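Local coordinates for Di-haem cytochrome c peroxidase family protein (Burkholderia thailandensis E264, PDB 6NX0) that carries two c-type hemes, is known for an unusually stable bis-Fe(IV) state, and probably acts as a peroxidase of the diheme cytochrome c peroxidase family, at residues T61-L65 with T81-A85; A217-M221 with R243-V249; R107-D111 with G228-A232. All blocks are in the same frame, centred on the assembly; numbering follows the deposited sequence.

Interaction 1: residues T61-L65 with T81-A85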
loop_
_atom_site.group_PDB
_atom_site.type_symbol
_atom_site.label_atom_id
_atom_site.label_comp_id
_atom_site.label_asym_id
_atom_site.label_seq_id
_atom_site.Cartn_x
_atom_site.Cartn_y
_atom_site.Cartn_z
ATOM N N THR A 61 15.466 -23.440 2.484
ATOM C CA THR A 61 14.571 -22.725 1.591
ATOM C C THR A 61 13.468 -22.035 2.380
ATOM O O THR A 61 13.171 -22.383 3.526
ATOM C CB THR A 61 13.928 -23.662 0.565
ATOM O OG1 THR A 61 13.150 -24.656 1.251
ATOM C CG2 THR A 61 14.991 -24.321 -0.287
ATOM N N THR A 62 12.831 -21.068 1.723
ATOM C CA THR A 62 11.701 -20.367 2.296
ATOM C C THR A 62 10.708 -20.082 1.176
ATOM O O THR A 62 11.095 -19.937 0.012
ATOM C CB THR A 62 12.178 -19.079 3.008
ATOM O OG1 THR A 62 11.163 -18.617 3.904
ATOM C CG2 THR A 62 12.546 -18.000 2.020
ATOM N N VAL A 63 9.426 -20.033 1.532
ATOM C CA VAL A 63 8.359 -19.728 0.579
ATOM C C VAL A 63 7.864 -18.314 0.866
ATOM O O VAL A 63 7.315 -18.051 1.943
ATOM C CB VAL A 63 7.207 -20.736 0.668
ATOM C CG1 VAL A 63 6.117 -20.376 -0.312
ATOM C CG2 VAL A 63 7.722 -22.161 0.392
ATOM N N LEU A 64 8.041 -17.424 -0.110
ATOM C CA LEU A 64 7.750 -16.002 0.087
ATOM C C LEU A 64 6.369 -15.572 -0.405
ATOM O O LEU A 64 5.873 -14.535 0.047
ATOM C CB LEU A 64 8.809 -15.152 -0.607
ATOM C CG LEU A 64 10.225 -15.309 -0.044
ATOM C CD1 LEU A 64 11.211 -14.521 -0.875
ATOM C CD2 LEU A 64 10.276 -14.895 1.429
ATOM N N LEU A 65 5.760 -16.313 -1.329
ATOM C CA LEU A 65 4.392 -16.121 -1.799
ATOM C C LEU A 65 3.648 -17.448 -1.788
ATOM O O LEU A 65 4.264 -18.498 -1.994
ATOM C CB LEU A 65 4.357 -15.559 -3.224
ATOM C CG LEU A 65 4.673 -14.071 -3.379
ATOM C CD1 LEU A 65 4.795 -13.683 -4.845
ATOM C CD2 LEU A 65 3.617 -13.243 -2.683
ATOM N N THR A 81 14.853 -12.688 9.241
ATOM C CA THR A 81 14.447 -12.251 7.907
ATOM C C THR A 81 15.337 -12.919 6.863
ATOM O O THR A 81 16.552 -12.679 6.857
ATOM C CB THR A 81 14.528 -10.744 7.781
ATOM O OG1 THR A 81 13.653 -10.156 8.754
ATOM C CG2 THR A 81 14.113 -10.285 6.357
ATOM N N PRO A 82 14.795 -13.737 5.961
ATOM C CA PRO A 82 15.666 -14.464 5.036
ATOM C C PRO A 82 16.214 -13.571 3.938
ATOM O O PRO A 82 15.514 -12.713 3.386
ATOM C CB PRO A 82 14.741 -15.551 4.464
ATOM C CG PRO A 82 13.379 -14.996 4.564
ATOM C CD PRO A 82 13.376 -14.099 5.789
ATOM N N GLN A 83 17.489 -13.763 3.627
ATOM C CA GLN A 83 18.064 -13.251 2.402
ATOM C C GLN A 83 18.011 -14.373 1.372
ATOM O O GLN A 83 18.361 -15.516 1.682
ATOM C CB GLN A 83 19.503 -12.774 2.591
ATOM C CG GLN A 83 20.107 -12.220 1.314
ATOM C CD GLN A 83 21.529 -11.743 1.483
ATOM O OE1 GLN A 83 22.018 -11.601 2.609
ATOM N NE2 GLN A 83 22.205 -11.491 0.366
ATOM N N VAL A 84 17.535 -14.058 0.173
ATOM C CA VAL A 84 17.336 -15.082 -0.842
ATOM C C VAL A 84 18.232 -14.801 -2.034
ATOM O O VAL A 84 18.699 -13.679 -2.264
ATOM C CB VAL A 84 15.866 -15.190 -1.291
ATOM C CG1 VAL A 84 15.012 -15.719 -0.160
ATOM C CG2 VAL A 84 15.365 -13.837 -1.777
ATOM N N ALA A 85 18.437 -15.858 -2.830
ATOM C CA ALA A 85 19.376 -15.817 -3.943
ATOM C C ALA A 85 18.793 -15.241 -5.229
ATOM O O ALA A 85 19.561 -14.811 -6.095
ATOM C CB ALA A 85 19.893 -17.230 -4.216
#
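Thr62 meets Pro82 and Val84 between the two outer strands of a three-stranded antiparallel sheet, in which strand 71-77 runs between 61-62 and 81-84. The outer strands share no hydrogen bond. Thr62 CA and Pro82 CA are nevertheless only 7.6 Å apart, a short distance consistent with a sheet that curls so that its outer strands approach on one face. Within 61-65, Thr62 is the first residue to touch. Its OG1 is anti to the backbone N (chi1 -162°), which places CG2 between N and the carbonyl carbon and turns this methyl to the opposing strand. CG2 lies 4.0 Å from Pro82 CG, the threonine and proline side chains crossing at about a right angle. The hydroxyl has its partner elsewhere: Arg171 NH1 hydrogen-bonds Thr62 OG1 and also Val63 O, which ties this end of the sheet to the chain just before strand 173-175. Two residues on, Leu64 again directs its side chain at the other segment. CG is anti to the carbonyl carbon (chi1 -64°), and the two methyls divide their contacts. CD2 makes the looser one, 4.4 Å from Pro82 CG, while CD1 reaches Val84 tip to tip. His173 touches both Leu64 and Val84 from strand 173-175, and Val88 also packs on Leu64. The contact is thus wholly apolar, buries 149 Å² in all, and lies away from the heme-binding residues. Val84 CG1 is its meeting point, 4.0 Å from Thr62 CG2 and 4.0 Å from Leu64 CD1.

Interaction 2: residues A217-M221 with R243-V249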
loop_
_atom_site.group_PDB
_atom_site.type_symbol
_atom_site.label_atom_id
_atom_site.label_comp_id
_atom_site.label_asym_id
_atom_site.label_seq_id
_atom_site.Cartn_x
_atom_site.Cartn_y
_atom_site.Cartn_z
ATOM N N ALA A 217 -7.533 -8.612 22.529
ATOM C CA ALA A 217 -7.978 -9.869 21.933
ATOM C C ALA A 217 -8.987 -10.580 22.823
ATOM O O ALA A 217 -9.930 -11.206 22.320
ATOM C CB ALA A 217 -6.784 -10.778 21.657
ATOM N N ALA A 218 -8.812 -10.510 24.147
ATOM C CA ALA A 218 -9.760 -11.152 25.052
ATOM C C ALA A 218 -11.150 -10.543 24.933
ATOM O O ALA A 218 -12.167 -11.263 24.958
ATOM C CB ALA A 218 -9.252 -11.048 26.488
ATOM N N ALA A 219 -11.225 -9.211 24.836
ATOM C CA ALA A 219 -12.512 -8.551 24.682
ATOM C C ALA A 219 -13.139 -8.899 23.341
ATOM O O ALA A 219 -14.345 -9.162 23.257
ATOM C CB ALA A 219 -12.332 -7.034 24.813
ATOM N N LEU A 220 -12.339 -8.871 22.281
ATOM C CA LEU A 220 -12.884 -9.157 20.960
ATOM C C LEU A 220 -13.382 -10.585 20.886
ATOM O O LEU A 220 -14.433 -10.853 20.289
ATOM C CB LEU A 220 -11.826 -8.895 19.894
ATOM C CG LEU A 220 -12.243 -9.207 18.450
ATOM C CD1 LEU A 220 -13.444 -8.323 18.041
ATOM C CD2 LEU A 220 -11.076 -9.063 17.490
ATOM N N MET A 221 -12.636 -11.515 21.477
ATOM C CA MET A 221 -13.043 -12.919 21.484
ATOM C C MET A 221 -14.404 -13.085 22.127
ATOM O O MET A 221 -15.277 -13.781 21.594
ATOM C CB MET A 221 -11.997 -13.743 22.235
ATOM C CG MET A 221 -12.352 -15.193 22.482
ATOM S SD MET A 221 -11.214 -15.939 23.652
ATOM C CE MET A 221 -11.824 -15.267 25.199
ATOM N N ARG A 243 -12.452 -19.309 23.694
ATOM C CA ARG A 243 -11.799 -19.359 24.993
ATOM C C ARG A 243 -10.319 -19.024 24.955
ATOM O O ARG A 243 -9.737 -18.785 26.020
ATOM C CB ARG A 243 -11.962 -20.754 25.628
ATOM C CG ARG A 243 -13.406 -21.175 25.857
ATOM C CD ARG A 243 -14.060 -20.388 26.985
ATOM N NE ARG A 243 -13.385 -20.610 28.263
ATOM C CZ ARG A 243 -13.605 -21.641 29.081
ATOM N NH1 ARG A 243 -12.920 -21.734 30.209
ATOM N NH2 ARG A 243 -14.502 -22.575 28.787
ATOM N N ASP A 244 -9.699 -18.980 23.785
ATOM C CA ASP A 244 -8.273 -18.692 23.627
ATOM C C ASP A 244 -8.161 -17.436 22.782
ATOM O O ASP A 244 -8.358 -17.500 21.555
ATOM C CB ASP A 244 -7.593 -19.885 22.955
ATOM C CG ASP A 244 -6.102 -19.715 22.757
ATOM O OD1 ASP A 244 -5.607 -18.577 22.724
ATOM O OD2 ASP A 244 -5.423 -20.765 22.595
ATOM N N PRO A 245 -7.865 -16.266 23.377
ATOM C CA PRO A 245 -7.889 -15.031 22.574
ATOM C C PRO A 245 -6.952 -15.075 21.384
ATOM O O PRO A 245 -7.286 -14.551 20.313
ATOM C CB PRO A 245 -7.480 -13.955 23.583
ATOM C CG PRO A 245 -7.848 -14.526 24.941
ATOM C CD PRO A 245 -7.665 -16.002 24.813
ATOM N N GLU A 246 -5.758 -15.652 21.537
ATOM C CA GLU A 246 -4.809 -15.635 20.430
ATOM C C GLU A 246 -5.230 -16.597 19.324
ATOM O O GLU A 246 -5.005 -16.308 18.147
ATOM C CB GLU A 246 -3.392 -15.949 20.939
ATOM C CG GLU A 246 -2.798 -14.822 21.801
ATOM C CD GLU A 246 -2.834 -13.463 21.111
ATOM O OE1 GLU A 246 -3.330 -12.488 21.716
ATOM O OE2 GLU A 246 -2.387 -13.385 19.952
ATOM N N ARG A 247 -5.889 -17.700 19.668
ATOM C CA ARG A 247 -6.444 -18.582 18.647
ATOM C C ARG A 247 -7.522 -17.858 17.834
ATOM O O ARG A 247 -7.568 -17.962 16.595
ATOM C CB ARG A 247 -6.996 -19.834 19.329
ATOM C CG ARG A 247 -7.748 -20.797 18.449
ATOM C CD ARG A 247 -6.867 -21.512 17.482
ATOM N NE ARG A 247 -7.631 -22.535 16.772
ATOM C CZ ARG A 247 -7.253 -23.088 15.629
ATOM N NH1 ARG A 247 -6.112 -22.725 15.047
ATOM N NH2 ARG A 247 -8.035 -23.996 15.055
ATOM N N MET A 248 -8.387 -17.108 18.505
ATOM C CA MET A 248 -9.391 -16.331 17.779
ATOM C C MET A 248 -8.729 -15.408 16.765
ATOM O O MET A 248 -9.143 -15.342 15.602
ATOM C CB MET A 248 -10.260 -15.538 18.755
ATOM C CG MET A 248 -11.292 -14.587 18.094
ATOM S SD MET A 248 -12.473 -15.399 16.989
ATOM C CE MET A 248 -13.732 -15.879 18.167
ATOM N N VAL A 249 -7.704 -14.670 17.188
ATOM C CA VAL A 249 -7.056 -13.739 16.263
ATOM C C VAL A 249 -6.409 -14.501 15.114
ATOM O O VAL A 249 -6.477 -14.083 13.947
ATOM C CB VAL A 249 -6.031 -12.860 17.016
ATOM C CG1 VAL A 249 -5.242 -11.983 16.035
ATOM C CG2 VAL A 249 -6.724 -12.005 18.043
#
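The ring of Pro245 rests on the flat peptide group joining Ala217 to Ala218: its CB stands over the peptide face, 3.7 Å from Ala218 N. From the same ring CG approaches the CB of Ala218, while CD turns to Met221, 3.7 Å from SD. One carboxylate touches here, that of Glu246, with OE1 3.9 Å from Ala217 CB and OE2 held in a salt bridge by Arg203. Asp244 is turned to its own helix start: Arg247 N donates to OD1 from above the carboxylate plane (76° out of it), and Glu246 N adds a weak second bond.

The axes of the short segments 217-221 and 245-249 approach to 8.6 Å at 72°. Small Ala217 fits here, its CB 3.8 Å from both Pro245 CB and Val249 CG2. Met221 supplies the reach on the other flank. Its chi1 and chi2, both near 180°, carry SD out to the backbone of 243-245, and the bend at chi3 (77°) then turns CE toward Pro245 CG and Arg243 C. SD is 3.4 Å from both Asp244 N and Pro245 N, a van der Waals contact with backbone. Met248 closes this flank, its CB 4.3 Å from Met221 CB. No hydrogen bond crosses, and 375 Å² is buried. Phe207 packs on both Ala217 and Val249.

Asp244 as N-cap and Pro245 in the first turn make a classic helix start, here packed across helix 217-225. Both segments fall in the diheme cytochrome c peroxidase family region that also holds the heme c #1 attachment site; a heme c lies about 10 Å from the side chain of Val249.

Interaction 3: residues R107-D111 with G228-A232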
loop_
_atom_site.group_PDB
_atom_site.type_symbol
_atom_site.label_atom_id
_atom_site.label_comp_id
_atom_site.label_asym_id
_atom_site.label_seq_id
_atom_site.Cartn_x
_atom_site.Cartn_y
_atom_site.Cartn_z
ATOM N N ARG A 107 -17.016 -12.577 5.106
ATOM C CA ARG A 107 -17.946 -12.312 6.197
ATOM C C ARG A 107 -17.302 -11.448 7.274
ATOM O O ARG A 107 -17.903 -10.477 7.741
ATOM C CB ARG A 107 -18.442 -13.649 6.775
ATOM C CG ARG A 107 -19.410 -13.504 7.869
ATOM C CD ARG A 107 -19.911 -14.852 8.347
ATOM N NE ARG A 107 -20.811 -14.606 9.456
ATOM C CZ ARG A 107 -21.736 -15.453 9.898
ATOM N NH1 ARG A 107 -21.871 -16.649 9.341
ATOM N NH2 ARG A 107 -22.511 -15.083 10.904
ATOM N N VAL A 108 -16.078 -11.791 7.681
ATOM C CA VAL A 108 -15.330 -10.988 8.649
ATOM C C VAL A 108 -15.121 -9.580 8.113
ATOM O O VAL A 108 -15.297 -8.584 8.828
ATOM C CB VAL A 108 -13.980 -11.670 8.965
ATOM C CG1 VAL A 108 -13.108 -10.787 9.816
ATOM C CG2 VAL A 108 -14.213 -13.036 9.643
ATOM N N PHE A 109 -14.724 -9.481 6.844
ATOM C CA PHE A 109 -14.381 -8.186 6.257
ATOM C C PHE A 109 -15.520 -7.187 6.320
ATOM O O PHE A 109 -15.287 -5.981 6.472
ATOM C CB PHE A 109 -13.963 -8.395 4.809
ATOM C CG PHE A 109 -13.245 -7.221 4.191
ATOM C CD1 PHE A 109 -13.944 -6.219 3.547
ATOM C CD2 PHE A 109 -11.877 -7.131 4.267
ATOM C CE1 PHE A 109 -13.271 -5.159 2.961
ATOM C CE2 PHE A 109 -11.191 -6.073 3.682
ATOM C CZ PHE A 109 -11.887 -5.091 3.038
ATOM N N PHE A 110 -16.759 -7.656 6.214
ATOM C CA PHE A 110 -17.910 -6.772 6.167
ATOM C C PHE A 110 -18.693 -6.718 7.476
ATOM O O PHE A 110 -19.752 -6.076 7.518
ATOM C CB PHE A 110 -18.821 -7.194 4.997
ATOM C CG PHE A 110 -18.257 -6.816 3.666
ATOM C CD1 PHE A 110 -18.431 -5.536 3.177
ATOM C CD2 PHE A 110 -17.494 -7.709 2.939
ATOM C CE1 PHE A 110 -17.877 -5.158 1.948
ATOM C CE2 PHE A 110 -16.931 -7.347 1.729
ATOM C CZ PHE A 110 -17.121 -6.068 1.229
ATOM N N ASP A 111 -18.162 -7.299 8.564
ATOM C CA ASP A 111 -18.888 -7.370 9.829
ATOM C C ASP A 111 -18.700 -6.088 10.634
ATOM O O ASP A 111 -17.599 -5.843 11.137
ATOM C CB ASP A 111 -18.425 -8.576 10.624
ATOM C CG ASP A 111 -19.292 -8.852 11.830
ATOM O OD1 ASP A 111 -19.958 -7.918 12.334
ATOM O OD2 ASP A 111 -19.308 -10.013 12.282
ATOM N N GLY A 228 -23.216 -14.875 15.511
ATOM C CA GLY A 228 -23.212 -15.888 14.484
ATOM C C GLY A 228 -21.846 -16.095 13.876
ATOM O O GLY A 228 -21.500 -17.211 13.475
ATOM N N LEU A 229 -21.052 -15.028 13.794
ATOM C CA LEU A 229 -19.697 -15.171 13.303
ATOM C C LEU A 229 -18.901 -16.091 14.212
ATOM O O LEU A 229 -18.129 -16.939 13.738
ATOM C CB LEU A 229 -19.028 -13.794 13.203
ATOM C CG LEU A 229 -17.566 -13.839 12.806
ATOM C CD1 LEU A 229 -17.335 -14.466 11.432
ATOM C CD2 LEU A 229 -16.971 -12.441 12.843
ATOM N N GLY A 230 -19.064 -15.918 15.524
ATOM C CA GLY A 230 -18.413 -16.818 16.465
ATOM C C GLY A 230 -18.778 -18.269 16.214
ATOM O O GLY A 230 -17.929 -19.158 16.291
ATOM N N ALA A 231 -20.053 -18.528 15.936
ATOM C CA ALA A 231 -20.491 -19.894 15.665
ATOM C C ALA A 231 -19.875 -20.431 14.381
ATOM O O ALA A 231 -19.475 -21.599 14.317
ATOM C CB ALA A 231 -22.031 -19.938 15.600
ATOM N N ALA A 232 -19.824 -19.604 13.334
ATOM C CA ALA A 232 -19.205 -20.001 12.088
ATOM C C ALA A 232 -17.731 -20.304 12.279
ATOM O O ALA A 232 -17.221 -21.309 11.768
ATOM C CB ALA A 232 -19.401 -18.900 11.046
#
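Val108 and Leu229 mark the closest backbone approach, with their CA atoms 7.6 Å apart where the last turn of helix 99-109 faces the first turn of helix 228-237. Leu229 is the hub. Its CD1 sits 3.9 Å from Val108 CG2, the two side chains crossing at about a right angle, and also meets Arg107 at CD and at the guanidinium nitrogen NE. Its other methyl, CD2, lies 3.4 Å from Asp111 OD2, so one branch is covered by the valine and the arginine and the other by a carboxylate oxygen. Asp111 OD1 is used separately, accepting from Ala113 N.

Arg107 runs fully extended from CG to NE, with CG anti to the backbone N (chi1 -179°), and slides past Leu229 in the opposite direction. This carries its guanidinium onto the start of the other helix, one face over Leu229 CA. NH2 is 3.2 Å from Leu229 N, but both are donors, and no hydrogen bond forms across the segments. NH1 approaches Ala232 CB at 3.8 Å. A nitrate, probably from the crystallisation liquor, lies about 4 Å from the Arg107 side chain.

Val108 also packs on Leu252 and Met256 of helix 245-260, and the Phe109 ring meets Tyr259 edge-to-face. Helix 99-109, just ahead of the heme-binding Cys122, Cys125 and His126, thus packs on helix 245-260 in a way consistent with the paired terminal helices of the cytochrome c fold, with helix 228-237 beside that pair; the side chain of Val108 lies about 5 Å from heme c #1.

How the interactions relate
From the N terminus, interaction 1 comes first: it closes a loop of 15 residues that contains the middle strand 71-77, and it is complete before the others begin. Strand 81-84 is followed by helix 99-109, where interaction 3 opens; that contact spans 116 residues before meeting helix 228-237. Interaction 2 opens within this span, at helix 217-225, and closes beyond it, at helix 245-260, so interactions 2 and 3 cross. Their nearest atoms are about 5 Å apart, whereas those of interaction 1 stay about 19 Å from interaction 2 and about 18 Å from interaction 3. Interaction 2 joins helix 217-225 to helix 245-260, and interaction 3 joins helix 99-109 to helix 228-237, which lies between those two in the chain.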